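PDB 3MPR: putative endonuclease/exonuclease/phosphatase family protein, which probably acts as a metal-dependent nuclease of the DNase I-like endonuclease/exonuclease/phosphatase family, cutting phosphodiester bonds in nucleic acids. Local coordinates for residues K98-L103 with I121-H126; F136-L141 with I174-F179; A209-F214 with D279-K284. All coordinates share one frame; numbering follows the deposited sequence.

Contact 1 (K98-L103 with I121-H126)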
loop_
_atom_site.group_PDB
_atom_site.type_symbol
_atom_site.label_atom_id
_atom_site.label_comp_id
_atom_site.label_asym_id
_atom_site.label_seq_id
_atom_site.Cartn_x
_atom_site.Cartn_y
_atom_site.Cartn_z
ATOM N N LYS A 98 -14.276 24.890 10.713
ATOM C CA LYS A 98 -13.575 24.771 9.435
ATOM C C LYS A 98 -13.471 26.140 8.773
ATOM O O LYS A 98 -14.278 27.028 9.043
ATOM C CB LYS A 98 -14.314 23.827 8.506
ATOM C CG LYS A 98 -15.668 24.361 8.060
ATOM C CD LYS A 98 -16.280 23.445 7.002
ATOM C CE LYS A 98 -17.739 23.830 6.694
ATOM N NZ LYS A 98 -18.219 23.110 5.468
ATOM N N GLY A 99 -12.495 26.308 7.891
ATOM C CA GLY A 99 -12.325 27.587 7.218
ATOM C C GLY A 99 -11.355 27.529 6.056
ATOM O O GLY A 99 -10.864 26.459 5.685
ATOM N N ASP A 100 -11.078 28.693 5.481
ATOM C CA ASP A 100 -10.133 28.810 4.370
ATOM C C ASP A 100 -9.522 30.194 4.459
ATOM O O ASP A 100 -10.190 31.143 4.878
ATOM C CB ASP A 100 -10.846 28.690 3.015
ATOM C CG ASP A 100 -11.859 27.558 2.981
ATOM O OD1 ASP A 100 -12.992 27.770 3.460
ATOM O OD2 ASP A 100 -11.529 26.457 2.474
ATOM N N PHE A 101 -8.266 30.312 4.064
ATOM C CA PHE A 101 -7.628 31.611 3.914
ATOM C C PHE A 101 -6.733 31.594 2.677
ATOM O O PHE A 101 -6.160 30.552 2.333
ATOM C CB PHE A 101 -6.855 32.019 5.186
ATOM C CG PHE A 101 -5.794 31.026 5.630
ATOM C CD1 PHE A 101 -6.110 29.982 6.485
ATOM C CD2 PHE A 101 -4.471 31.181 5.237
ATOM C CE1 PHE A 101 -5.132 29.085 6.905
ATOM C CE2 PHE A 101 -3.492 30.286 5.647
ATOM C CZ PHE A 101 -3.825 29.237 6.485
ATOM N N TRP A 102 -6.627 32.734 1.998
ATOM C CA TRP A 102 -5.741 32.839 0.840
ATOM C C TRP A 102 -4.322 33.143 1.287
ATOM O O TRP A 102 -4.114 33.778 2.311
ATOM C CB TRP A 102 -6.262 33.886 -0.162
ATOM C CG TRP A 102 -7.400 33.332 -0.969
ATOM C CD1 TRP A 102 -7.328 32.795 -2.217
ATOM C CD2 TRP A 102 -8.760 33.185 -0.547
ATOM N NE1 TRP A 102 -8.559 32.343 -2.611
ATOM C CE2 TRP A 102 -9.458 32.574 -1.604
ATOM C CE3 TRP A 102 -9.459 33.526 0.616
ATOM C CZ2 TRP A 102 -10.822 32.290 -1.532
ATOM C CZ3 TRP A 102 -10.820 33.250 0.684
ATOM C CH2 TRP A 102 -11.482 32.638 -0.381
ATOM N N LEU A 103 -3.350 32.647 0.532
ATOM C CA LEU A 103 -1.951 32.838 0.883
ATOM C C LEU A 103 -1.505 34.178 0.306
ATOM O O LEU A 103 -0.918 34.247 -0.772
ATOM C CB LEU A 103 -1.111 31.676 0.343
ATOM C CG LEU A 103 -1.602 30.308 0.837
ATOM C CD1 LEU A 103 -0.809 29.163 0.205
ATOM C CD2 LEU A 103 -1.555 30.235 2.377
ATOM N N ILE A 121 -5.011 28.942 -2.103
ATOM C CA ILE A 121 -5.866 28.851 -0.936
ATOM C C ILE A 121 -5.386 27.748 -0.001
ATOM O O ILE A 121 -4.892 26.710 -0.448
ATOM C CB ILE A 121 -7.347 28.632 -1.354
ATOM C CG1 ILE A 121 -8.307 28.961 -0.201
ATOM C CG2 ILE A 121 -7.576 27.200 -1.870
ATOM C CD1 ILE A 121 -9.781 28.833 -0.571
ATOM N N CYS A 122 -5.494 28.006 1.298
ATOM C CA CYS A 122 -5.273 26.997 2.315
ATOM C C CYS A 122 -6.611 26.751 2.996
ATOM O O CYS A 122 -7.253 27.692 3.473
ATOM C CB CYS A 122 -4.233 27.473 3.335
ATOM S SG CYS A 122 -4.003 26.333 4.704
ATOM N N SER A 123 -7.055 25.495 2.996
ATOM C CA SER A 123 -8.280 25.114 3.678
ATOM C C SER A 123 -7.920 24.299 4.913
ATOM O O SER A 123 -6.925 23.575 4.927
ATOM C CB SER A 123 -9.191 24.292 2.760
ATOM O OG SER A 123 -9.552 25.030 1.611
ATOM N N TRP A 124 -8.736 24.405 5.952
ATOM C CA TRP A 124 -8.403 23.752 7.198
ATOM C C TRP A 124 -9.657 23.313 7.917
ATOM O O TRP A 124 -10.766 23.800 7.642
ATOM C CB TRP A 124 -7.575 24.699 8.084
ATOM C CG TRP A 124 -8.337 25.968 8.428
ATOM C CD1 TRP A 124 -8.374 27.129 7.713
ATOM C CD2 TRP A 124 -9.198 26.157 9.553
ATOM N NE1 TRP A 124 -9.203 28.043 8.337
ATOM C CE2 TRP A 124 -9.710 27.468 9.476
ATOM C CE3 TRP A 124 -9.568 25.349 10.635
ATOM C CZ2 TRP A 124 -10.591 27.980 10.427
ATOM C CZ3 TRP A 124 -10.432 25.856 11.581
ATOM C CH2 TRP A 124 -10.942 27.163 11.472
ATOM N N GLY A 125 -9.479 22.372 8.830
ATOM C CA GLY A 125 -10.537 21.967 9.721
ATOM C C GLY A 125 -9.946 21.704 11.089
ATOM O O GLY A 125 -8.831 21.204 11.203
ATOM N N HIS A 126 -10.692 22.077 12.118
ATOM C CA HIS A 126 -10.422 21.669 13.493
ATOM C C HIS A 126 -11.271 20.423 13.720
ATOM O O HIS A 126 -12.499 20.507 13.773
ATOM C CB HIS A 126 -10.841 22.814 14.424
ATOM C CG HIS A 126 -10.752 22.508 15.887
ATOM N ND1 HIS A 126 -10.860 23.492 16.848
ATOM C CD2 HIS A 126 -10.599 21.342 16.558
ATOM C CE1 HIS A 126 -10.771 22.945 18.048
ATOM N NE2 HIS A 126 -10.617 21.641 17.899
HETATM O O HOH W 1 -9.347 30.906 7.875
#

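Contact 2 (F136-L141 with I174-F179)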
loop_
_atom_site.group_PDB
_atom_site.type_symbol
_atom_site.label_atom_id
_atom_site.label_comp_id
_atom_site.label_asym_id
_atom_site.label_seq_id
_atom_site.Cartn_x
_atom_site.Cartn_y
_atom_site.Cartn_z
ATOM N N PHE A 136 -7.515 18.212 16.904
ATOM C CA PHE A 136 -6.327 18.633 16.153
ATOM C C PHE A 136 -6.734 19.519 14.978
ATOM O O PHE A 136 -7.895 19.524 14.568
ATOM C CB PHE A 136 -5.526 17.415 15.641
ATOM C CG PHE A 136 -6.291 16.535 14.678
ATOM C CD1 PHE A 136 -6.125 16.664 13.303
ATOM C CD2 PHE A 136 -7.175 15.574 15.153
ATOM C CE1 PHE A 136 -6.834 15.851 12.414
ATOM C CE2 PHE A 136 -7.881 14.767 14.284
ATOM C CZ PHE A 136 -7.713 14.901 12.908
ATOM N N LEU A 137 -5.778 20.284 14.460
ATOM C CA LEU A 137 -5.988 21.074 13.255
ATOM C C LEU A 137 -5.379 20.338 12.073
ATOM O O LEU A 137 -4.314 19.739 12.189
ATOM C CB LEU A 137 -5.315 22.442 13.376
ATOM C CG LEU A 137 -5.886 23.361 14.458
ATOM C CD1 LEU A 137 -4.967 24.579 14.678
ATOM C CD2 LEU A 137 -7.294 23.785 14.049
ATOM N N PHE A 138 -6.062 20.388 10.936
ATOM C CA PHE A 138 -5.539 19.812 9.694
ATOM C C PHE A 138 -5.591 20.901 8.624
ATOM O O PHE A 138 -6.671 21.395 8.310
ATOM C CB PHE A 138 -6.426 18.632 9.282
ATOM C CG PHE A 138 -5.828 17.742 8.224
ATOM C CD1 PHE A 138 -5.809 18.133 6.892
ATOM C CD2 PHE A 138 -5.352 16.484 8.553
ATOM C CE1 PHE A 138 -5.275 17.303 5.914
ATOM C CE2 PHE A 138 -4.820 15.647 7.575
ATOM C CZ PHE A 138 -4.776 16.057 6.263
ATOM N N PHE A 139 -4.431 21.275 8.079
ATOM C CA PHE A 139 -4.337 22.307 7.047
ATOM C C PHE A 139 -3.923 21.671 5.737
ATOM O O PHE A 139 -3.156 20.717 5.745
ATOM C CB PHE A 139 -3.238 23.310 7.408
ATOM C CG PHE A 139 -3.547 24.160 8.608
ATOM C CD1 PHE A 139 -3.304 23.700 9.883
ATOM C CD2 PHE A 139 -4.056 25.441 8.445
ATOM C CE1 PHE A 139 -3.579 24.506 10.988
ATOM C CE2 PHE A 139 -4.326 26.242 9.537
ATOM C CZ PHE A 139 -4.087 25.775 10.803
ATOM N N ASN A 140 -4.372 22.238 4.617
ATOM C CA ASN A 140 -4.021 21.712 3.305
ATOM C C ASN A 140 -3.903 22.862 2.308
ATOM O O ASN A 140 -4.720 23.775 2.326
ATOM C CB ASN A 140 -5.088 20.706 2.871
ATOM C CG ASN A 140 -4.828 20.123 1.507
ATOM O OD1 ASN A 140 -3.715 19.686 1.204
ATOM N ND2 ASN A 140 -5.865 20.103 0.669
ATOM N N LEU A 141 -2.883 22.834 1.453
ATOM C CA LEU A 141 -2.664 23.948 0.532
ATOM C C LEU A 141 -1.956 23.510 -0.744
ATOM O O LEU A 141 -1.527 22.365 -0.879
ATOM C CB LEU A 141 -1.865 25.079 1.215
ATOM C CG LEU A 141 -0.466 24.767 1.781
ATOM C CD1 LEU A 141 0.585 24.623 0.675
ATOM C CD2 LEU A 141 -0.033 25.857 2.742
ATOM N N ILE A 174 -1.544 19.242 11.623
ATOM C CA ILE A 174 -1.049 18.461 10.512
ATOM C C ILE A 174 -1.229 19.353 9.301
ATOM O O ILE A 174 -2.297 19.928 9.123
ATOM C CB ILE A 174 -1.897 17.198 10.321
ATOM C CG1 ILE A 174 -1.813 16.326 11.582
ATOM C CG2 ILE A 174 -1.475 16.464 9.029
ATOM C CD1 ILE A 174 -2.784 15.127 11.595
ATOM N N LEU A 175 -0.189 19.469 8.483
ATOM C CA LEU A 175 -0.208 20.298 7.267
ATOM C C LEU A 175 0.186 19.467 6.050
ATOM O O LEU A 175 1.295 18.927 6.015
ATOM C CB LEU A 175 0.781 21.469 7.415
ATOM C CG LEU A 175 1.144 22.262 6.147
ATOM C CD1 LEU A 175 -0.056 22.993 5.585
ATOM C CD2 LEU A 175 2.297 23.245 6.429
ATOM N N THR A 176 -0.725 19.339 5.075
ATOM C CA THR A 176 -0.446 18.612 3.831
ATOM C C THR A 176 -0.451 19.588 2.673
ATOM O O THR A 176 -0.900 20.721 2.816
ATOM C CB THR A 176 -1.536 17.546 3.530
ATOM O OG1 THR A 176 -2.815 18.182 3.386
ATOM C CG2 THR A 176 -1.620 16.515 4.653
ATOM N N GLY A 177 0.017 19.162 1.508
ATOM C CA GLY A 177 -0.124 20.025 0.352
ATOM C C GLY A 177 0.834 19.710 -0.765
ATOM O O GLY A 177 1.710 18.858 -0.625
ATOM N N ASP A 178 0.634 20.394 -1.884
ATOM C CA ASP A 178 1.597 20.419 -2.977
ATOM C C ASP A 178 2.360 21.727 -2.810
ATOM O O ASP A 178 1.797 22.814 -2.972
ATOM C CB ASP A 178 0.864 20.379 -4.314
ATOM C CG ASP A 178 1.806 20.466 -5.523
ATOM O OD1 ASP A 178 2.983 20.837 -5.362
ATOM O OD2 ASP A 178 1.344 20.184 -6.649
ATOM N N PHE A 179 3.633 21.620 -2.456
ATOM C CA PHE A 179 4.445 22.797 -2.152
ATOM C C PHE A 179 5.258 23.283 -3.352
ATOM O O PHE A 179 6.004 24.258 -3.250
ATOM C CB PHE A 179 5.312 22.540 -0.917
ATOM C CG PHE A 179 4.505 22.328 0.328
ATOM C CD1 PHE A 179 3.904 21.097 0.583
ATOM C CD2 PHE A 179 4.302 23.372 1.220
ATOM C CE1 PHE A 179 3.130 20.911 1.724
ATOM C CE2 PHE A 179 3.532 23.198 2.360
ATOM C CZ PHE A 179 2.946 21.963 2.618
#

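Contact 3 (A209-F214 with D279-K284)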
loop_
_atom_site.group_PDB
_atom_site.type_symbol
_atom_site.label_atom_id
_atom_site.label_comp_id
_atom_site.label_asym_id
_atom_site.label_seq_id
_atom_site.Cartn_x
_atom_site.Cartn_y
_atom_site.Cartn_z
ATOM N N ALA A 209 10.025 4.639 0.638
ATOM C CA ALA A 209 10.104 5.730 -0.326
ATOM C C ALA A 209 10.842 5.292 -1.580
ATOM O O ALA A 209 12.028 5.542 -1.715
ATOM C CB ALA A 209 10.800 6.933 0.299
ATOM N N LEU A 210 10.122 4.632 -2.483
ATOM C CA LEU A 210 10.713 4.088 -3.698
ATOM C C LEU A 210 10.771 5.143 -4.772
ATOM O O LEU A 210 11.278 4.895 -5.860
ATOM C CB LEU A 210 9.909 2.891 -4.195
ATOM C CG LEU A 210 9.808 1.750 -3.174
ATOM C CD1 LEU A 210 8.920 0.654 -3.739
ATOM C CD2 LEU A 210 11.183 1.222 -2.862
ATOM N N ASN A 211 10.247 6.325 -4.455
ATOM C CA ASN A 211 10.254 7.434 -5.390
ATOM C C ASN A 211 9.993 8.735 -4.634
ATOM O O ASN A 211 9.595 8.714 -3.459
ATOM C CB ASN A 211 9.177 7.231 -6.461
ATOM C CG ASN A 211 9.640 7.656 -7.847
ATOM O OD1 ASN A 211 10.222 8.723 -8.009
ATOM N ND2 ASN A 211 9.391 6.807 -8.855
ATOM N N GLY A 212 10.231 9.853 -5.309
ATOM C CA GLY A 212 9.773 11.152 -4.844
ATOM C C GLY A 212 8.298 11.289 -5.170
ATOM O O GLY A 212 7.639 10.300 -5.492
ATOM N N THR A 213 7.766 12.508 -5.119
ATOM C CA THR A 213 6.317 12.639 -5.151
ATOM C C THR A 213 5.710 13.098 -6.477
ATOM O O THR A 213 4.535 12.844 -6.725
ATOM C CB THR A 213 5.800 13.517 -4.000
ATOM O OG1 THR A 213 6.229 14.871 -4.197
ATOM C CG2 THR A 213 6.336 12.987 -2.669
ATOM N N PHE A 214 6.487 13.756 -7.331
ATOM C CA PHE A 214 5.980 14.112 -8.663
ATOM C C PHE A 214 6.383 13.068 -9.706
ATOM O O PHE A 214 7.530 12.619 -9.723
ATOM C CB PHE A 214 6.495 15.500 -9.072
ATOM C CG PHE A 214 5.902 16.019 -10.373
ATOM C CD1 PHE A 214 4.534 16.159 -10.524
ATOM C CD2 PHE A 214 6.729 16.384 -11.428
ATOM C CE1 PHE A 214 3.991 16.636 -11.714
ATOM C CE2 PHE A 214 6.196 16.866 -12.616
ATOM C CZ PHE A 214 4.832 16.987 -12.758
ATOM N N ASP A 279 -0.710 12.626 -11.532
ATOM C CA ASP A 279 0.665 12.964 -11.881
ATOM C C ASP A 279 1.546 13.216 -10.654
ATOM O O ASP A 279 2.732 13.543 -10.778
ATOM C CB ASP A 279 0.756 14.082 -12.935
ATOM C CG ASP A 279 0.307 15.427 -12.418
ATOM O OD1 ASP A 279 -0.410 15.474 -11.396
ATOM O OD2 ASP A 279 0.674 16.441 -13.050
ATOM N N HIS A 280 0.972 13.032 -9.466
ATOM C CA HIS A 280 1.784 12.851 -8.261
ATOM C C HIS A 280 1.509 11.459 -7.691
ATOM O O HIS A 280 0.504 10.821 -8.029
ATOM C CB HIS A 280 1.426 13.875 -7.186
ATOM C CG HIS A 280 1.728 15.295 -7.557
ATOM N ND1 HIS A 280 1.142 15.934 -8.632
ATOM C CD2 HIS A 280 2.525 16.212 -6.964
ATOM C CE1 HIS A 280 1.581 17.182 -8.691
ATOM N NE2 HIS A 280 2.420 17.375 -7.688
ATOM N N PHE A 281 2.389 11.002 -6.807
ATOM C CA PHE A 281 2.075 9.852 -5.965
ATOM C C PHE A 281 1.505 10.354 -4.648
ATOM O O PHE A 281 1.955 11.370 -4.148
ATOM C CB PHE A 281 3.330 9.040 -5.676
ATOM C CG PHE A 281 3.942 8.424 -6.901
ATOM C CD1 PHE A 281 3.193 7.598 -7.717
ATOM C CD2 PHE A 281 5.263 8.665 -7.231
ATOM C CE1 PHE A 281 3.744 7.029 -8.844
ATOM C CE2 PHE A 281 5.820 8.096 -8.365
ATOM C CZ PHE A 281 5.054 7.282 -9.168
ATOM N N PRO A 282 0.535 9.622 -4.068
ATOM C CA PRO A 282 0.078 10.000 -2.724
ATOM C C PRO A 282 1.168 9.782 -1.683
ATOM O O PRO A 282 1.961 8.852 -1.787
ATOM C CB PRO A 282 -1.086 9.041 -2.456
ATOM C CG PRO A 282 -0.876 7.900 -3.362
ATOM C CD PRO A 282 -0.156 8.425 -4.581
ATOM N N VAL A 283 1.207 10.655 -0.685
ATOM C CA VAL A 283 2.076 10.453 0.452
ATOM C C VAL A 283 1.185 10.011 1.610
ATOM O O VAL A 283 0.227 10.698 1.949
ATOM C CB VAL A 283 2.798 11.757 0.849
ATOM C CG1 VAL A 283 3.525 11.581 2.180
ATOM C CG2 VAL A 283 3.773 12.206 -0.256
ATOM N N LYS A 284 1.486 8.860 2.200
ATOM C CA LYS A 284 0.661 8.328 3.280
ATOM C C LYS A 284 1.481 8.279 4.565
ATOM O O LYS A 284 2.575 7.712 4.587
ATOM C CB LYS A 284 0.136 6.929 2.924
ATOM C CG LYS A 284 -0.498 6.206 4.095
ATOM C CD LYS A 284 -0.933 4.795 3.742
ATOM C CE LYS A 284 -1.141 3.955 5.007
ATOM N NZ LYS A 284 -1.839 2.646 4.720
#

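Contact 1 (K98-L103 with I121-H126)
Lys98-Trp102 and Ile121-Gly125 pair as antiparallel strands at the edge of a mixed six-stranded sheet, where strand 93-102 is outermost. Gly99 pairs with Trp124 and Phe101 with Cys122, each through two backbone hydrogen bonds. The Trp124 indole lies flat over Gly99, with Gly99 N 3.4 Å above the plane of the indole ring system. Trp124 CG sits between its backbone N and carbonyl carbon (chi1 61°), and the indole beyond it covers Gly99. A CB on residue 99 would clash with this ring. Trp124 NE1 donates 2.9 Å to a water O, which bonds weakly to Asp100 O. An alanine in place of Trp124 would probably leave that water without its indole donor and open a gap over Gly99. On the same face Cys122 CB lies over the Phe101 ring, and Cys122 SG comes within 3.4 Å of Phe101 CZ. On the other face Ser123 OG donates to Asp100 OD2 at 2.6 Å, on the anti lone pair. Val72 N also binds that oxygen. Ile121 CD1 lies over one face of the Trp102 ring, a CH-pi contact; Trp102 NE1 bonds to Arg74 O. An aromatic ring thus covers a cross-strand glycine in an antiparallel hydrogen-bonded pair, at the outer strand of a DNase I-like sheet.

Contact 2 (F136-L141 with I174-F179)
Phe138 and Ile174 lean across each other on one face of a parallel strand pair, with Phe138 CE2 3.7 Å from Ile174 CG2. The Phe138 side chain crosses that of Thr176 at about a right angle, and its CZ touches Thr176 CG2 at 3.6 Å. Phe138 CG is anti to the backbone N (chi1 -166°), and the ring beyond it comes nearer to residues 174-176. Next along this face, Thr176 OG1 donates to Asn140 OD1 at 2.8 Å. The hydroxyl sits above the amide plane, 42° out of it. Asn140 is buried and further gripped: OD1 also accepts from Gln50 NE2, and ND2 donates to Thr49 O. These bonds fix the rotation of the amide.

On the opposite face, Leu175 CD1 packs on Phe139 CB at 3.7 Å and on Leu141 CD2 at 4.0 Å. Leu141 crosses Phe179 at about a right angle and lays CD1 over one face of its ring, toward the rim. His229, Phe231 and Phe191 also meet that ring.

Five backbone hydrogen bonds join the strands, from Ile174 N to Leu137 O at one end to Asp178 N to Leu141 O at the other. Gly177 fits close under Leu141 O, where a CB would collide. Asp178 OD1 accepts from Asn180 N, and its OD2 from Asn13 ND2. Its side chain is about 4 Å from that of Glu51, which binds magnesium in this protein, though this chain holds no metal. The pair belongs to a beta-alpha-beta unit through helix 148-164. The strand runs out into the Gly-Asp-Phe-Asn sequence, consistent with the active-site motif of the DNase I-like fold.

Contact 3 (A209-F214 with D279-K284)
The His280 ring has Phe214 on one face and Asp279 at its edge. Phe214 CD1 stands 3.6 Å above the imidazole plane, offset toward the rim. The planes are 64° apart, an edge-to-face pair. Phe214 CG is anti to the backbone N (chi1 -174°), and the ring beyond it reaches His280 through CD1. His280 ND1 donates to Asp279 OD1 at 3.2 Å. The oxygen lies near the imidazole plane, but the nitrogen meets the carboxylate from above. This bond limits rotation of the imidazole. The same Phe214 ring brings CE1 to 3.6 Å from Asp279 OD2.

The Phe281 ring has Gly212 O at its edge, in plane, 3.4 Å from CD2. That carbonyl oxygen is buried and finds no hydrogen-bond partner. Asn211 crosses the ring obliquely, with ND2 3.8 Å from Phe281 CE2; its amide is held by Ser221 O. Arg249 of the second subunit packs on both Asn211 and Phe281.

Between the two ring clusters, Phe281 N donates to Thr213 O at 2.8 Å. Thr213 CG2 meets Val283 CG2 at 3.6 Å, while its OG1 bonds to Asp228 OD1 and Ile227 N. A single backbone bridge, Phe214 with His280, joins the loop to the segment leading into strand 283-289. His280 also touches Asn13 and Asp228, and its side chain is about 5 Å from that of Glu51. The Asp-His pair probably belongs to the Ser-Asp-His signature that lines the active site of DNase I-like enzymes.

How the contacts relate
The three contacts follow one another along the chain, and none encloses or crosses another. Contact 1 closes a loop of 17 residues without helix or strand. Contact 2 then spans 32 residues that carry helix 148-164. Contact 3 closes the longest loop, 64 residues that include strands 228-232 and 237-243 and an unmodelled part. Contacts 1 and 2 lie in one sheet, where strands 121-129 and 135-142 are neighbours joined by backbone bonds. Contact 3 ties the loop after strand 206-208 to the lead-in and start of strand 283-289; those two strands belong to the other sheet. Contacts 2 and 3 meet where Asp178 OD2 lies 3.2 Å from His280 NE2, beside Glu51. Contact 1 stands apart from contact 3.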